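Local coordinates for protein YgiW (Escherichia coli, PDB 1NNX), which is of unknown function, a small periplasmic protein of the bacterial OB-fold (BOF) family, at residues A[40-45]-A[55-60]; A[84-89]-A[102-107]. One frame throughout, in Å; residues are numbered along the deposited sequence. Where two conformers were deposited one is given.

Contact 1: A[40-45]-A[55-60]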
loop_
_atom_site.group_PDB
_atom_site.type_symbol
_atom_site.label_atom_id
_atom_site.label_comp_id
_atom_site.label_asym_id
_atom_site.label_seq_id
_atom_site.Cartn_x
_atom_site.Cartn_y
_atom_site.Cartn_z
ATOM N N VAL A 40 4.193 -0.524 6.715
ATOM C CA VAL A 40 3.696 0.856 6.544
ATOM C C VAL A 40 2.177 0.893 6.480
ATOM O O VAL A 40 1.527 -0.100 6.121
ATOM C CB VAL A 40 3.893 1.444 5.013
ATOM C CG1 VAL A 40 3.921 0.394 3.955
ATOM C CG2 VAL A 40 2.551 2.194 4.474
ATOM N N THR A 41 1.600 2.038 6.761
ATOM C CA THR A 41 0.218 2.346 6.622
ATOM C C THR A 41 0.183 3.590 5.733
ATOM O O THR A 41 0.908 4.572 5.966
ATOM C CB THR A 41 -0.458 2.694 7.970
ATOM O OG1 THR A 41 -0.343 1.601 8.903
ATOM C CG2 THR A 41 -1.890 3.083 7.735
ATOM N N LEU A 42 -0.618 3.588 4.680
ATOM C CA LEU A 42 -0.788 4.710 3.755
ATOM C C LEU A 42 -2.258 5.031 3.595
ATOM O O LEU A 42 -3.135 4.136 3.786
ATOM C CB LEU A 42 -0.203 4.345 2.358
ATOM C CG LEU A 42 1.247 3.882 2.389
ATOM C CD1 LEU A 42 1.558 3.333 0.956
ATOM C CD2 LEU A 42 2.173 4.938 2.781
ATOM N N ARG A 43 -2.571 6.260 3.219
ATOM C CA ARG A 43 -3.925 6.628 2.958
ATOM C C ARG A 43 -3.997 7.341 1.632
ATOM O O ARG A 43 -3.136 8.183 1.326
ATOM C CB ARG A 43 -4.502 7.534 4.067
ATOM C CG ARG A 43 -4.878 6.730 5.290
ATOM C CD ARG A 43 -5.523 7.656 6.390
ATOM N NE ARG A 43 -6.112 6.873 7.465
ATOM C CZ ARG A 43 -7.226 7.233 8.096
ATOM N NH1 ARG A 43 -7.850 8.344 7.734
ATOM N NH2 ARG A 43 -7.687 6.515 9.106
ATOM N N GLY A 44 -4.979 6.992 0.803
ATOM C CA GLY A 44 -5.058 7.618 -0.491
ATOM C C GLY A 44 -6.118 6.944 -1.299
ATOM O O GLY A 44 -7.138 6.523 -0.770
ATOM N N ASN A 45 -5.889 6.911 -2.585
ATOM C CA ASN A 45 -6.866 6.353 -3.508
ATOM C C ASN A 45 -6.259 5.347 -4.461
ATOM O O ASN A 45 -5.105 5.517 -4.951
ATOM C CB ASN A 45 -7.463 7.516 -4.321
ATOM C CG ASN A 45 -8.148 8.581 -3.400
ATOM O OD1 ASN A 45 -7.469 9.447 -2.886
ATOM N ND2 ASN A 45 -9.403 8.458 -3.159
ATOM N N TYR A 55 -2.093 -2.701 -8.631
ATOM C CA TYR A 55 -2.839 -1.453 -8.718
ATOM C C TYR A 55 -2.002 -0.247 -8.491
ATOM O O TYR A 55 -0.952 -0.362 -7.888
ATOM C CB TYR A 55 -3.977 -1.451 -7.683
ATOM C CG TYR A 55 -4.976 -2.603 -7.769
ATOM C CD1 TYR A 55 -6.210 -2.418 -8.403
ATOM C CD2 TYR A 55 -4.653 -3.845 -7.251
ATOM C CE1 TYR A 55 -7.141 -3.498 -8.513
ATOM C CE2 TYR A 55 -5.565 -4.938 -7.347
ATOM C CZ TYR A 55 -6.794 -4.742 -7.981
ATOM O OH TYR A 55 -7.661 -5.822 -8.110
ATOM N N VAL A 56 -2.477 0.899 -8.965
ATOM C CA VAL A 56 -1.761 2.158 -8.691
ATOM C C VAL A 56 -2.463 2.888 -7.535
ATOM O O VAL A 56 -3.680 3.094 -7.560
ATOM C CB VAL A 56 -1.761 3.094 -9.906
ATOM C CG1 VAL A 56 -0.962 4.413 -9.598
ATOM C CG2 VAL A 56 -1.002 2.365 -11.102
ATOM N N PHE A 57 -1.686 3.218 -6.510
ATOM C CA PHE A 57 -2.188 3.918 -5.324
ATOM C C PHE A 57 -1.599 5.335 -5.338
ATOM O O PHE A 57 -0.414 5.508 -5.503
ATOM C CB PHE A 57 -1.719 3.140 -4.103
ATOM C CG PHE A 57 -2.175 3.746 -2.820
ATOM C CD1 PHE A 57 -3.421 3.497 -2.282
ATOM C CD2 PHE A 57 -1.293 4.563 -2.122
ATOM C CE1 PHE A 57 -3.780 4.045 -1.018
ATOM C CE2 PHE A 57 -1.660 5.097 -0.878
ATOM C CZ PHE A 57 -2.901 4.815 -0.353
ATOM N N LYS A 58 -2.455 6.322 -5.117
ATOM C CA LYS A 58 -2.028 7.733 -5.139
ATOM C C LYS A 58 -2.440 8.478 -3.887
ATOM O O LYS A 58 -3.511 8.303 -3.363
ATOM C CB LYS A 58 -2.643 8.381 -6.375
ATOM C CG LYS A 58 -2.318 9.846 -6.626
ATOM C CD LYS A 58 -3.137 10.308 -7.809
ATOM C CE LYS A 58 -2.838 11.720 -8.246
ATOM N NZ LYS A 58 -3.518 11.999 -9.546
ATOM N N ASP A 59 -1.514 9.275 -3.402
ATOM C CA ASP A 59 -1.829 10.216 -2.284
ATOM C C ASP A 59 -1.291 11.555 -2.775
ATOM O O ASP A 59 -0.789 11.709 -3.888
ATOM C CB ASP A 59 -1.340 9.809 -0.880
ATOM C CG ASP A 59 0.131 9.943 -0.634
ATOM O OD1 ASP A 59 0.870 10.420 -1.517
ATOM O OD2 ASP A 59 0.545 9.573 0.501
ATOM N N ALA A 60 -1.443 12.593 -1.942
ATOM C CA ALA A 60 -0.960 13.888 -2.387
ATOM C C ALA A 60 0.538 14.003 -2.723
ATOM O O ALA A 60 0.946 14.942 -3.413
ATOM C CB ALA A 60 -1.294 14.908 -1.318
HETATM O O HOH W 1 -0.247 7.978 2.679
HETATM O O HOH W 2 -5.423 10.408 -3.895
#
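Asn45 and Lys58 form the one hydrogen-bonded bridge of this antiparallel contact. Asn45 N donates to Lys58 O at 2.9 Å, and Lys58 N returns the bond to Asn45 O at 2.8 Å; both N-H...O angles are 167° and each donor lies in the plane of the carbonyl it meets. Water 2 donates to Lys58 O at 2.9 Å, giving that carbonyl a second bond; its approach to Asn45 OD1 is unusually short and is best taken with caution. Each carbonyl has a CA-H neighbour as well: Gly44 CA stands 3.3 Å from Lys58 O, and Phe57 CA is near Asn45 O. The Phe57 ring reaches the 42-44 backbone, its CG anti to the backbone N (chi1 -180°), with CZ 3.2 Å from Gly44 N and CE2 3.6 Å from Leu42 CB. Further out, water 1 accepts from Arg43 N at 2.9 Å and can donate to Asp59 OD2, linking the two segments beyond the bridge. Asp59 is also held by Ser61 OG through OD1 and by Val28 N through OD2. The strand segments cross at 104°, and residues 40-45 turn their other edge to strand 84-93, while the Phe57 side chain reaches Ile46, Ile86 and Val66 of strands 38-51, 84-93 and 62-67.

Contact 2: A[84-89]-A[102-107]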
loop_
_atom_site.group_PDB
_atom_site.type_symbol
_atom_site.label_atom_id
_atom_site.label_comp_id
_atom_site.label_asym_id
_atom_site.label_seq_id
_atom_site.Cartn_x
_atom_site.Cartn_y
_atom_site.Cartn_z
ATOM N N VAL A 84 -9.015 5.332 0.940
ATOM C CA VAL A 84 -8.769 4.043 1.612
ATOM C C VAL A 84 -7.500 4.052 2.417
ATOM O O VAL A 84 -6.558 4.887 2.170
ATOM C CB VAL A 84 -8.629 2.816 0.614
ATOM C CG1 VAL A 84 -9.965 2.588 -0.109
ATOM C CG2 VAL A 84 -7.489 3.043 -0.362
ATOM N N GLU A 85 -7.487 3.231 3.442
ATOM C CA GLU A 85 -6.298 3.070 4.214
ATOM C C GLU A 85 -5.732 1.653 3.881
ATOM O O GLU A 85 -6.472 0.646 3.946
ATOM C CB GLU A 85 -6.405 3.197 5.740
ATOM C CG GLU A 85 -5.105 2.986 6.547
ATOM C CD GLU A 85 -5.332 3.115 8.043
ATOM O OE1 GLU A 85 -5.354 4.275 8.507
ATOM O OE2 GLU A 85 -5.511 2.062 8.706
ATOM N N ILE A 86 -4.458 1.541 3.552
ATOM C CA ILE A 86 -3.830 0.255 3.305
ATOM C C ILE A 86 -2.703 0.041 4.277
ATOM O O ILE A 86 -2.056 1.003 4.717
ATOM C CB ILE A 86 -3.296 0.084 1.866
ATOM C CG1 ILE A 86 -2.276 1.196 1.490
ATOM C CG2 ILE A 86 -4.512 0.066 0.876
ATOM C CD1 ILE A 86 -1.679 1.062 0.091
ATOM N N GLN A 87 -2.502 -1.200 4.686
ATOM C CA GLN A 87 -1.416 -1.592 5.562
ATOM C C GLN A 87 -0.730 -2.774 4.908
ATOM O O GLN A 87 -1.413 -3.676 4.382
ATOM C CB GLN A 87 -1.902 -1.976 6.970
ATOM C CG GLN A 87 -2.635 -0.831 7.664
ATOM C CD GLN A 87 -3.003 -1.124 9.122
ATOM O OE1 GLN A 87 -3.863 -0.443 9.699
ATOM N NE2 GLN A 87 -2.361 -2.099 9.715
ATOM N N GLY A 88 0.588 -2.802 4.944
ATOM C CA GLY A 88 1.337 -3.907 4.360
ATOM C C GLY A 88 2.804 -3.618 4.413
ATOM O O GLY A 88 3.229 -2.706 5.137
ATOM N N GLU A 89 3.561 -4.366 3.647
ATOM C CA GLU A 89 5.031 -4.217 3.649
ATOM C C GLU A 89 5.584 -3.611 2.421
ATOM O O GLU A 89 5.148 -3.918 1.313
ATOM C CB GLU A 89 5.721 -5.573 3.765
ATOM C CG GLU A 89 5.306 -6.391 4.971
ATOM C CD GLU A 89 4.121 -7.261 4.737
ATOM O OE1 GLU A 89 3.615 -7.317 3.597
ATOM O OE2 GLU A 89 3.705 -7.900 5.717
ATOM N N LYS A 102 -1.727 -6.092 3.161
ATOM C CA LYS A 102 -2.384 -7.098 4.040
ATOM C C LYS A 102 -3.816 -6.724 4.354
ATOM O O LYS A 102 -4.636 -7.584 4.661
ATOM C CB LYS A 102 -1.649 -7.208 5.380
ATOM C CG LYS A 102 -0.352 -7.939 5.318
ATOM C CD LYS A 102 -0.624 -9.476 5.064
ATOM C CE LYS A 102 0.617 -10.322 5.269
ATOM N NZ LYS A 102 0.343 -11.780 4.874
ATOM N N GLN A 103 -4.147 -5.440 4.290
ATOM C CA GLN A 103 -5.450 -4.960 4.656
ATOM C C GLN A 103 -5.789 -3.672 3.943
ATOM O O GLN A 103 -4.952 -2.771 3.816
ATOM C CB GLN A 103 -5.765 -4.862 6.155
ATOM C CG GLN A 103 -7.155 -4.216 6.530
ATOM C CD GLN A 103 -7.649 -4.520 7.907
ATOM O OE1 GLN A 103 -6.958 -5.089 8.726
ATOM N NE2 GLN A 103 -8.893 -4.139 8.164
ATOM N N ILE A 104 -7.012 -3.568 3.464
ATOM C CA ILE A 104 -7.491 -2.367 2.845
ATOM C C ILE A 104 -8.850 -2.073 3.452
ATOM O O ILE A 104 -9.730 -2.987 3.554
ATOM C CB ILE A 104 -7.545 -2.496 1.288
ATOM C CG1 ILE A 104 -8.038 -1.169 0.718
ATOM C CG2 ILE A 104 -8.445 -3.731 0.851
ATOM C CD1 ILE A 104 -7.800 -1.042 -0.765
ATOM N N ARG A 105 -9.043 -0.845 3.891
ATOM C CA ARG A 105 -10.349 -0.415 4.401
ATOM C C ARG A 105 -10.718 0.989 3.915
ATOM O O ARG A 105 -9.870 1.834 3.659
ATOM C CB ARG A 105 -10.406 -0.465 5.928
ATOM C CG ARG A 105 -9.371 0.296 6.674
ATOM C CD ARG A 105 -9.561 0.028 8.198
ATOM N NE ARG A 105 -10.872 0.540 8.603
ATOM C CZ ARG A 105 -11.068 1.716 9.189
ATOM N NH1 ARG A 105 -10.038 2.501 9.474
ATOM N NH2 ARG A 105 -12.303 2.145 9.421
ATOM N N LYS A 106 -12.014 1.238 3.688
ATOM C CA LYS A 106 -12.423 2.557 3.266
ATOM C C LYS A 106 -12.431 3.524 4.472
ATOM O O LYS A 106 -12.697 3.143 5.631
ATOM C CB LYS A 106 -13.832 2.485 2.633
ATOM C CG LYS A 106 -13.820 1.806 1.274
ATOM C CD LYS A 106 -14.951 2.238 0.311
ATOM C CE LYS A 106 -16.293 1.680 0.701
ATOM N NZ LYS A 106 -17.115 1.528 -0.537
ATOM N N VAL A 107 -12.132 4.770 4.218
ATOM C CA VAL A 107 -12.192 5.744 5.301
ATOM C C VAL A 107 -12.651 7.104 4.771
ATOM O O VAL A 107 -13.351 7.192 3.752
ATOM C CB VAL A 107 -10.891 5.908 5.994
ATOM C CG1 VAL A 107 -10.643 4.671 6.793
ATOM C CG2 VAL A 107 -9.777 6.199 4.990
#
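Ile104 packs against Val84 and Ile86 on the buried side of this antiparallel pair. Its CG1 is anti to the backbone N (chi1 -179°), and from there CG1 touches Ile86 CG2 at 3.7 Å while CD1 lies 4.1 Å from Val84 CG2. Toward Ile104, Ile86 presents its CG2 branch: CG1 sits between the backbone N and the carbonyl carbon (chi1 57°), and the long branch leads away from residues 102-107. Val84 CG1 also meets the aliphatic Lys106 CG, whose chain carries NZ on to Thr77 O.

Glu85, Gln87, Gln103 and Arg105 project from the opposite face. Glu85 is extended through chi2, and its OE1 is engaged by Arg43 NE in a salt bridge; the Arg105 guanidinium is near but not in contact, with NH1 4.6 Å from Glu85 OE2. The Arg105 chain bends at chi3 (-63°), and Val107 CG1 lies 3.4 Å above the guanidinium plane, offset toward its rim. At the far end Glu89 OE2 comes 4.0 Å from Lys102 CE, a contact with the methylene chain rather than with the amine.

Reciprocal backbone bonds join Glu85 and Arg105, the first being Glu85 N to Arg105 O at 2.8 Å. Beyond them the register shifts: Gln87 O accepts from Lys102 N at 2.7 Å and from Gln103 N at 3.3 Å. Two residues facing one make this a classic beta bulge, where the last strand of the OB-fold domain turns a corner within the hairpin 84-93/96-106.

Contacts 1 and 2 follow one another along the chain, yet their centres are 9 Å apart because strands 38-51 and 84-93 are neighbours in the sheet. Two probable backbone hydrogen bonds join them: Gly44 O to Val84 N, 2.8 Å, and Val40 N to Gly88 O, 2.9 Å. On one face Thr41 CG2 packs on Glu85 CG at 3.4 Å, and Glu85 also reaches Arg43 of contact 1. On the other, Phe57 of contact 1 touches Val84 and Ile86 of contact 2, so the two hairpins share one hydrophobic interior. With the protein's function unknown, the evidence concerns how the sheet of this OB-fold-family protein is assembled.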